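TRNA-5-methyluridine(54) 2-sulfurtransferase (Pyrococcus horikoshii, PDB 3VRH) uses ATP to replace the 2-oxygen of 5-methyluridine 54 in the tRNA T loop with sulfur, a thiolation that stabilises tRNAs in heat-loving organisms. Local coordinates at residues C98-A103 against V211-I216; S162-N167 against E174-G179. All coordinates share one frame; numbering follows the deposited sequence.

Contact 1 (C98-A103 against V211-I216)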
ATOM      1  N   CYS A  98      26.169   1.966 -25.212  1.00 21.70           N
ATOM      2  CA  CYS A  98      27.247   1.004 -24.985  1.00 26.40           C
ATOM      3  C   CYS A  98      28.585   1.450 -25.602  1.00 27.04           C
ATOM      4  O   CYS A  98      29.657   1.150 -25.069  1.00 27.86           O
ATOM      5  CB  CYS A  98      26.837  -0.396 -25.447  1.00 25.21           C
ATOM      6  SG  CYS A  98      25.411  -1.085 -24.469  1.00 27.02           S
ATOM      7  N   LYS A  99      28.517   2.187 -26.705  1.00 25.33           N
ATOM      8  CA  LYS A  99      29.715   2.785 -27.301  1.00 32.95           C
ATOM      9  C   LYS A  99      30.313   3.786 -26.312  1.00 33.30           C
ATOM     10  O   LYS A  99      31.510   3.774 -26.034  1.00 25.71           O
ATOM     11  CB  LYS A  99      29.358   3.503 -28.612  1.00 27.30           C
ATOM     12  CG  LYS A  99      29.997   2.928 -29.863  1.00 44.65           C
ATOM     13  CD  LYS A  99      29.188   1.775 -30.454  1.00 48.29           C
ATOM     14  CE  LYS A  99      29.925   1.121 -31.634  1.00 47.87           C
ATOM     15  NZ  LYS A  99      31.162   0.398 -31.198  1.00 50.97           N
ATOM     16  N   LEU A 100      29.457   4.655 -25.776  1.00 30.23           N
ATOM     17  CA  LEU A 100      29.884   5.630 -24.775  1.00 30.39           C
ATOM     18  C   LEU A 100      30.434   4.923 -23.534  1.00 29.23           C
ATOM     19  O   LEU A 100      31.463   5.309 -22.995  1.00 30.17           O
ATOM     20  CB  LEU A 100      28.714   6.527 -24.376  1.00 24.63           C
ATOM     21  CG  LEU A 100      29.081   7.652 -23.409  1.00 37.70           C
ATOM     22  CD1 LEU A 100      30.027   8.621 -24.104  1.00 36.66           C
ATOM     23  CD2 LEU A 100      27.836   8.380 -22.891  1.00 29.90           C
ATOM     24  N   ILE A 101      29.748   3.876 -23.094  1.00 28.83           N
ATOM     25  CA  ILE A 101      30.140   3.170 -21.876  1.00 29.55           C
ATOM     26  C   ILE A 101      31.403   2.378 -22.134  1.00 28.87           C
ATOM     27  O   ILE A 101      32.266   2.266 -21.263  1.00 27.66           O
ATOM     28  CB  ILE A 101      29.057   2.193 -21.409  1.00 27.53           C
ATOM     29  CG1 ILE A 101      27.844   2.955 -20.876  1.00 26.50           C
ATOM     30  CG2 ILE A 101      29.594   1.260 -20.326  1.00 31.80           C
ATOM     31  CD1 ILE A 101      26.605   2.112 -20.826  1.00 20.72           C
ATOM     32  N   GLY A 102      31.507   1.831 -23.338  1.00 27.13           N
ATOM     33  CA  GLY A 102      32.657   1.012 -23.687  1.00 29.89           C
ATOM     34  C   GLY A 102      32.431  -0.446 -23.324  1.00 31.51           C
ATOM     35  O   GLY A 102      33.358  -1.162 -22.967  1.00 32.67           O
ATOM     36  N   ALA A 103      31.180  -0.887 -23.403  1.00 29.28           N
ATOM     37  CA  ALA A 103      30.862  -2.266 -23.097  1.00 30.50           C
ATOM     38  C   ALA A 103      30.472  -2.988 -24.373  1.00 29.42           C
ATOM     39  O   ALA A 103      29.801  -2.415 -25.229  1.00 30.77           O
ATOM     40  CB  ALA A 103      29.714  -2.331 -22.073  1.00 31.23           C
ATOM     41  N   VAL A 211      26.410  12.650 -17.276  1.00 28.70           N
ATOM     42  CA  VAL A 211      27.431  11.920 -18.018  1.00 30.52           C
ATOM     43  C   VAL A 211      27.161  11.865 -19.526  1.00 35.19           C
ATOM     44  O   VAL A 211      27.888  11.208 -20.256  1.00 30.37           O
ATOM     45  CB  VAL A 211      27.655  10.492 -17.474  1.00 27.55           C
ATOM     46  CG1 VAL A 211      28.241  10.545 -16.066  1.00 30.02           C
ATOM     47  CG2 VAL A 211      26.355   9.689 -17.496  1.00 28.11           C
ATOM     48  N   GLY A 212      26.116  12.547 -19.990  1.00 31.14           N
ATOM     49  CA  GLY A 212      25.871  12.644 -21.419  1.00 28.27           C
ATOM     50  C   GLY A 212      25.238  11.407 -22.031  1.00 28.69           C
ATOM     51  O   GLY A 212      25.341  11.182 -23.239  1.00 27.83           O
ATOM     52  N   LEU A 213      24.575  10.609 -21.201  1.00 27.17           N
ATOM     53  CA  LEU A 213      23.785   9.491 -21.687  1.00 22.74           C
ATOM     54  C   LEU A 213      22.444   9.985 -22.232  1.00 24.60           C
ATOM     55  O   LEU A 213      21.741  10.740 -21.574  1.00 27.73           O
ATOM     56  CB  LEU A 213      23.564   8.461 -20.572  1.00 22.44           C
ATOM     57  CG  LEU A 213      24.699   7.477 -20.274  1.00 23.28           C
ATOM     58  CD1 LEU A 213      24.468   6.861 -18.887  1.00 23.40           C
ATOM     59  CD2 LEU A 213      24.794   6.387 -21.357  1.00 19.63           C
ATOM     60  N   GLU A 214      22.106   9.543 -23.439  1.00 26.43           N
ATOM     61  CA  GLU A 214      20.813   9.816 -24.042  1.00 27.63           C
ATOM     62  C   GLU A 214      19.998   8.523 -24.067  1.00 23.57           C
ATOM     63  O   GLU A 214      20.538   7.436 -24.285  1.00 24.46           O
ATOM     64  CB  GLU A 214      20.986  10.337 -25.463  1.00 28.77           C
ATOM     65  CG  GLU A 214      21.946  11.505 -25.595  1.00 32.23           C
ATOM     66  CD  GLU A 214      22.475  11.628 -27.026  1.00 42.76           C
ATOM     67  OE1 GLU A 214      21.755  12.190 -27.885  1.00 43.30           O
ATOM     68  OE2 GLU A 214      23.594  11.136 -27.291  1.00 38.70           O
ATOM     69  N   TYR A 215      18.697   8.645 -23.854  1.00 21.33           N
ATOM     70  CA  TYR A 215      17.857   7.465 -23.685  1.00 25.99           C
ATOM     71  C   TYR A 215      16.444   7.697 -24.180  1.00 25.80           C
ATOM     72  O   TYR A 215      15.995   8.836 -24.305  1.00 26.15           O
ATOM     73  CB  TYR A 215      17.825   7.061 -22.201  1.00 21.86           C
ATOM     74  CG  TYR A 215      17.463   8.198 -21.269  1.00 22.39           C
ATOM     75  CD1 TYR A 215      18.444   9.008 -20.694  1.00 23.09           C
ATOM     76  CD2 TYR A 215      16.145   8.464 -20.966  1.00 23.10           C
ATOM     77  CE1 TYR A 215      18.098  10.053 -19.833  1.00 20.82           C
ATOM     78  CE2 TYR A 215      15.789   9.494 -20.111  1.00 24.62           C
ATOM     79  CZ  TYR A 215      16.761  10.285 -19.556  1.00 24.38           C
ATOM     80  OH  TYR A 215      16.377  11.301 -18.704  1.00 21.48           O
ATOM     81  N   ILE A 216      15.742   6.602 -24.435  1.00 28.44           N
ATOM     82  CA  ILE A 216      14.321   6.644 -24.741  1.00 31.34           C
ATOM     83  C   ILE A 216      13.522   6.645 -23.437  1.00 29.64           C
ATOM     84  O   ILE A 216      14.025   6.235 -22.389  1.00 26.27           O
ATOM     85  CB  ILE A 216      13.912   5.417 -25.583  1.00 31.58           C
ATOM     86  CG1 ILE A 216      13.880   4.166 -24.704  1.00 34.35           C
ATOM     87  CG2 ILE A 216      14.884   5.211 -26.732  1.00 25.07           C
ATOM     88  CD1 ILE A 216      13.905   2.860 -25.482  1.00 33.40           C
TER
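The flat groups here are the peptide carbonyls of V211 and G212, and L100 meets both through one methyl, CD2; no aromatic ring joins the contact. Over G212 the methyl lies on a face of the peptide: CD2 of L100 is 3.8 Å from O of G212, almost all of it height above the plane, with a C=O···CD2 angle near 96°. V211 O is 3.9 Å from CD2 of L100, but the angle at that oxygen opens to about 142°, and the methyl sits beyond the oxygen, tilted off the plane. These are van der Waals contacts, and no hydrogen bond bridges the segments.

The third partner is a methyl of L213, whose CD2 stands 3.9 Å from CD2 of L100. L100 holds its CG anti to the backbone N (chi1 -176°), which sends its branches out from the helix toward the loop, while the CB of L213 points across the approach and only its branch end turns inward.

Both helices end at a glycine of positive phi. G102 closes its helix in a Schellman motif, with A103 N bonded to C98 O at 3.0 Å, and G212 does likewise for the helix before it. At the second turn the V211 and G212 carbonyls face L100, so the last turn of helix 87-101 packs on the turn that follows helix 201-211.

L213 packs back on A208 of helix 201-211 and on Q97 of helix 87-101. E214 fastens the loop to the same helix through a salt bridge to K96 and a hydrogen bond from the Q97 side-chain amide, NE2, to its backbone O. I101 and V211 both reach Y65 of helix 58-69, while C98 and A103 rest on strand 73-80.

Contact 2 (S162-N167 against E174-G179); sequences SFLLNN and EYLAKG
N167 packs against both Y175 and L176, its amide meeting the first and its CB the second. Its OD1 comes to the edge of the Y175 ring, in the ring plane, 3.2 Å from CD2 of Y175, and the amide and ring planes stand 72° apart. Its CB packs at 3.8 Å against CD2 of L176. That leucine methyl also meets CD2 of L164 at 4.0 Å, giving a small apolar patch beside N167 CB. The F163 ring adds a second site: O of Y175 lies near the ring plane, 3.8 Å from CZ of F163, while N167 ND2 sits 2.9 Å above one face, toward the rim.

Further out, N167 OD1 accepts a hydrogen bond from N172 ND2, which probably helps fix the amide's rotation. With the amide cut back to an alanine, N172 would probably lose its acceptor and a gap would open beside the Y175 ring. L164 is backed by F249 and Y253 of helix 245-256, and the Y253 hydroxyl bonds to L176 O.

The arrangement is two successive helices, 157-169 and the short, weakly bonded 173-177, packed across a brief connection within the PP-loop domain, away from its annotated sites.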
ATOM      1  N   SER A 162       7.038   1.613  -6.158  1.00 24.93           N
ATOM      2  CA  SER A 162       5.840   1.524  -6.990  1.00 29.99           C
ATOM      3  C   SER A 162       5.407   0.081  -7.276  1.00 27.47           C
ATOM      4  O   SER A 162       4.217  -0.225  -7.266  1.00 26.80           O
ATOM      5  CB  SER A 162       6.042   2.282  -8.304  1.00 28.82           C
ATOM      6  OG  SER A 162       6.974   1.612  -9.113  1.00 31.85           O
ATOM      7  N   PHE A 163       6.377  -0.791  -7.535  1.00 26.66           N
ATOM      8  CA  PHE A 163       6.121  -2.218  -7.692  1.00 25.77           C
ATOM      9  C   PHE A 163       5.524  -2.760  -6.406  1.00 26.75           C
ATOM     10  O   PHE A 163       4.543  -3.496  -6.445  1.00 23.20           O
ATOM     11  CB  PHE A 163       7.413  -2.958  -8.109  1.00 34.64           C
ATOM     12  CG  PHE A 163       7.532  -4.391  -7.590  1.00 36.37           C
ATOM     13  CD1 PHE A 163       7.243  -5.476  -8.419  1.00 43.59           C
ATOM     14  CD2 PHE A 163       7.996  -4.653  -6.295  1.00 32.11           C
ATOM     15  CE1 PHE A 163       7.376  -6.795  -7.945  1.00 38.09           C
ATOM     16  CE2 PHE A 163       8.108  -5.957  -5.811  1.00 38.02           C
ATOM     17  CZ  PHE A 163       7.802  -7.028  -6.638  1.00 38.32           C
ATOM     18  N   LEU A 164       6.117  -2.391  -5.267  1.00 28.69           N
ATOM     19  CA  LEU A 164       5.570  -2.785  -3.965  1.00 25.81           C
ATOM     20  C   LEU A 164       4.121  -2.309  -3.754  1.00 23.74           C
ATOM     21  O   LEU A 164       3.281  -3.088  -3.374  1.00 20.23           O
ATOM     22  CB  LEU A 164       6.429  -2.301  -2.802  1.00 23.95           C
ATOM     23  CG  LEU A 164       7.698  -3.101  -2.505  1.00 33.76           C
ATOM     24  CD1 LEU A 164       8.488  -2.452  -1.373  1.00 29.67           C
ATOM     25  CD2 LEU A 164       7.353  -4.542  -2.172  1.00 33.80           C
ATOM     26  N   LEU A 165       3.853  -1.035  -3.998  1.00 23.62           N
ATOM     27  CA  LEU A 165       2.513  -0.481  -3.779  1.00 24.72           C
ATOM     28  C   LEU A 165       1.496  -1.157  -4.697  1.00 24.06           C
ATOM     29  O   LEU A 165       0.410  -1.541  -4.277  1.00 22.38           O
ATOM     30  CB  LEU A 165       2.521   1.029  -4.022  1.00 21.75           C
ATOM     31  CG  LEU A 165       1.176   1.719  -3.823  1.00 27.53           C
ATOM     32  CD1 LEU A 165       0.685   1.491  -2.386  1.00 24.96           C
ATOM     33  CD2 LEU A 165       1.275   3.201  -4.138  1.00 23.65           C
ATOM     34  N   ASN A 166       1.882  -1.331  -5.953  1.00 25.81           N
ATOM     35  CA  ASN A 166       1.032  -1.988  -6.927  1.00 26.25           C
ATOM     36  C   ASN A 166       0.673  -3.392  -6.480  1.00 29.35           C
ATOM     37  O   ASN A 166      -0.504  -3.756  -6.418  1.00 31.40           O
ATOM     38  CB  ASN A 166       1.727  -2.021  -8.284  1.00 30.62           C
ATOM     39  CG  ASN A 166       0.919  -2.735  -9.332  1.00 39.76           C
ATOM     40  OD1 ASN A 166       0.030  -2.147  -9.957  1.00 42.74           O
ATOM     41  ND2 ASN A 166       1.213  -4.017  -9.532  1.00 40.82           N
ATOM     42  N   ASN A 167       1.680  -4.176  -6.134  1.00 26.12           N
ATOM     43  CA  ASN A 167       1.426  -5.560  -5.760  1.00 25.75           C
ATOM     44  C   ASN A 167       0.654  -5.716  -4.450  1.00 28.75           C
ATOM     45  O   ASN A 167      -0.011  -6.720  -4.247  1.00 30.37           O
ATOM     46  CB  ASN A 167       2.720  -6.372  -5.747  1.00 30.65           C
ATOM     47  CG  ASN A 167       3.213  -6.692  -7.149  1.00 34.97           C
ATOM     48  OD1 ASN A 167       2.477  -7.227  -7.973  1.00 35.85           O
ATOM     49  ND2 ASN A 167       4.447  -6.341  -7.430  1.00 36.59           N
ATOM     50  N   GLU A 174       2.615 -13.554  -4.001  1.00 35.96           N
ATOM     51  CA  GLU A 174       3.696 -14.314  -4.625  1.00 39.39           C
ATOM     52  C   GLU A 174       4.805 -13.390  -5.094  1.00 38.93           C
ATOM     53  O   GLU A 174       5.962 -13.560  -4.717  1.00 36.98           O
ATOM     54  CB  GLU A 174       3.176 -15.181  -5.773  1.00 47.25           C
ATOM     55  CG  GLU A 174       2.662 -16.535  -5.290  1.00 52.64           C
ATOM     56  CD  GLU A 174       2.527 -17.562  -6.402  1.00 57.67           C
ATOM     57  OE1 GLU A 174       2.928 -17.259  -7.553  1.00 57.51           O
ATOM     58  OE2 GLU A 174       2.017 -18.673  -6.116  1.00 58.88           O
ATOM     59  N   TYR A 175       4.442 -12.400  -5.898  1.00 35.81           N
ATOM     60  CA  TYR A 175       5.382 -11.354  -6.272  1.00 40.88           C
ATOM     61  C   TYR A 175       6.050 -10.717  -5.054  1.00 37.08           C
ATOM     62  O   TYR A 175       7.241 -10.438  -5.077  1.00 37.86           O
ATOM     63  CB  TYR A 175       4.676 -10.272  -7.074  1.00 37.34           C
ATOM     64  CG  TYR A 175       4.463 -10.628  -8.520  1.00 43.93           C
ATOM     65  CD1 TYR A 175       5.058 -11.753  -9.076  1.00 49.17           C
ATOM     66  CD2 TYR A 175       3.682  -9.820  -9.344  1.00 50.86           C
ATOM     67  CE1 TYR A 175       4.868 -12.073 -10.406  1.00 54.32           C
ATOM     68  CE2 TYR A 175       3.482 -10.133 -10.673  1.00 54.41           C
ATOM     69  CZ  TYR A 175       4.077 -11.258 -11.198  1.00 59.77           C
ATOM     70  OH  TYR A 175       3.875 -11.565 -12.522  1.00 63.27           O
ATOM     71  N   LEU A 176       5.275 -10.502  -3.996  1.00 35.04           N
ATOM     72  CA  LEU A 176       5.761  -9.822  -2.794  1.00 35.66           C
ATOM     73  C   LEU A 176       6.835 -10.615  -2.057  1.00 38.12           C
ATOM     74  O   LEU A 176       7.622 -10.048  -1.286  1.00 35.40           O
ATOM     75  CB  LEU A 176       4.605  -9.516  -1.825  1.00 27.13           C
ATOM     76  CG  LEU A 176       3.622  -8.422  -2.252  1.00 26.96           C
ATOM     77  CD1 LEU A 176       2.447  -8.371  -1.288  1.00 33.58           C
ATOM     78  CD2 LEU A 176       4.321  -7.079  -2.341  1.00 30.47           C
ATOM     79  N   ALA A 177       6.855 -11.928  -2.265  1.00 35.40           N
ATOM     80  CA  ALA A 177       7.859 -12.753  -1.611  1.00 38.55           C
ATOM     81  C   ALA A 177       9.207 -12.576  -2.300  1.00 36.50           C
ATOM     82  O   ALA A 177      10.256 -12.805  -1.703  1.00 42.19           O
ATOM     83  CB  ALA A 177       7.438 -14.210  -1.614  1.00 38.43           C
ATOM     84  N   LYS A 178       9.169 -12.129  -3.550  1.00 38.37           N
ATOM     85  CA  LYS A 178      10.347 -12.148  -4.414  1.00 43.52           C
ATOM     86  C   LYS A 178      10.953 -10.770  -4.747  1.00 41.10           C
ATOM     87  O   LYS A 178      11.580 -10.595  -5.789  1.00 45.07           O
ATOM     88  CB  LYS A 178      10.030 -12.934  -5.697  1.00 46.19           C
ATOM     89  CG  LYS A 178      10.115 -14.451  -5.514  1.00 52.94           C
ATOM     90  CD  LYS A 178       9.483 -15.227  -6.680  1.00 64.25           C
ATOM     91  CE  LYS A 178       7.973 -15.447  -6.477  1.00 60.06           C
ATOM     92  NZ  LYS A 178       7.339 -16.245  -7.582  1.00 59.10           N
ATOM     93  N   GLY A 179      10.787  -9.802  -3.851  1.00 40.18           N
ATOM     94  CA  GLY A 179      11.342  -8.476  -4.054  1.00 37.27           C
ATOM     95  C   GLY A 179      12.722  -8.322  -3.437  1.00 37.98           C
ATOM     96  O   GLY A 179      13.360  -9.310  -3.055  1.00 40.21           O
TER

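How the contacts relate
Contacts 1 and 2 lie on opposite sides of the chain's centre, their nearest atoms about 16 Å apart. Contact 2 is nested in the chain between the segments that contact 1 brings together, and all four segments lie in the PP-loop region. They share no helix or strand. Contact 1 is the shallower, with an exposed leucine against a loop after a helix end, distant in sequence; contact 2 is mostly buried and about twice as extensive at 283 Å². The first is one leucine methyl against two backbone carbonyls and a second, buried leucine, whereas the second mixes amide, ring and leucine methyls, and near it L165 packs on L165 of the second subunit.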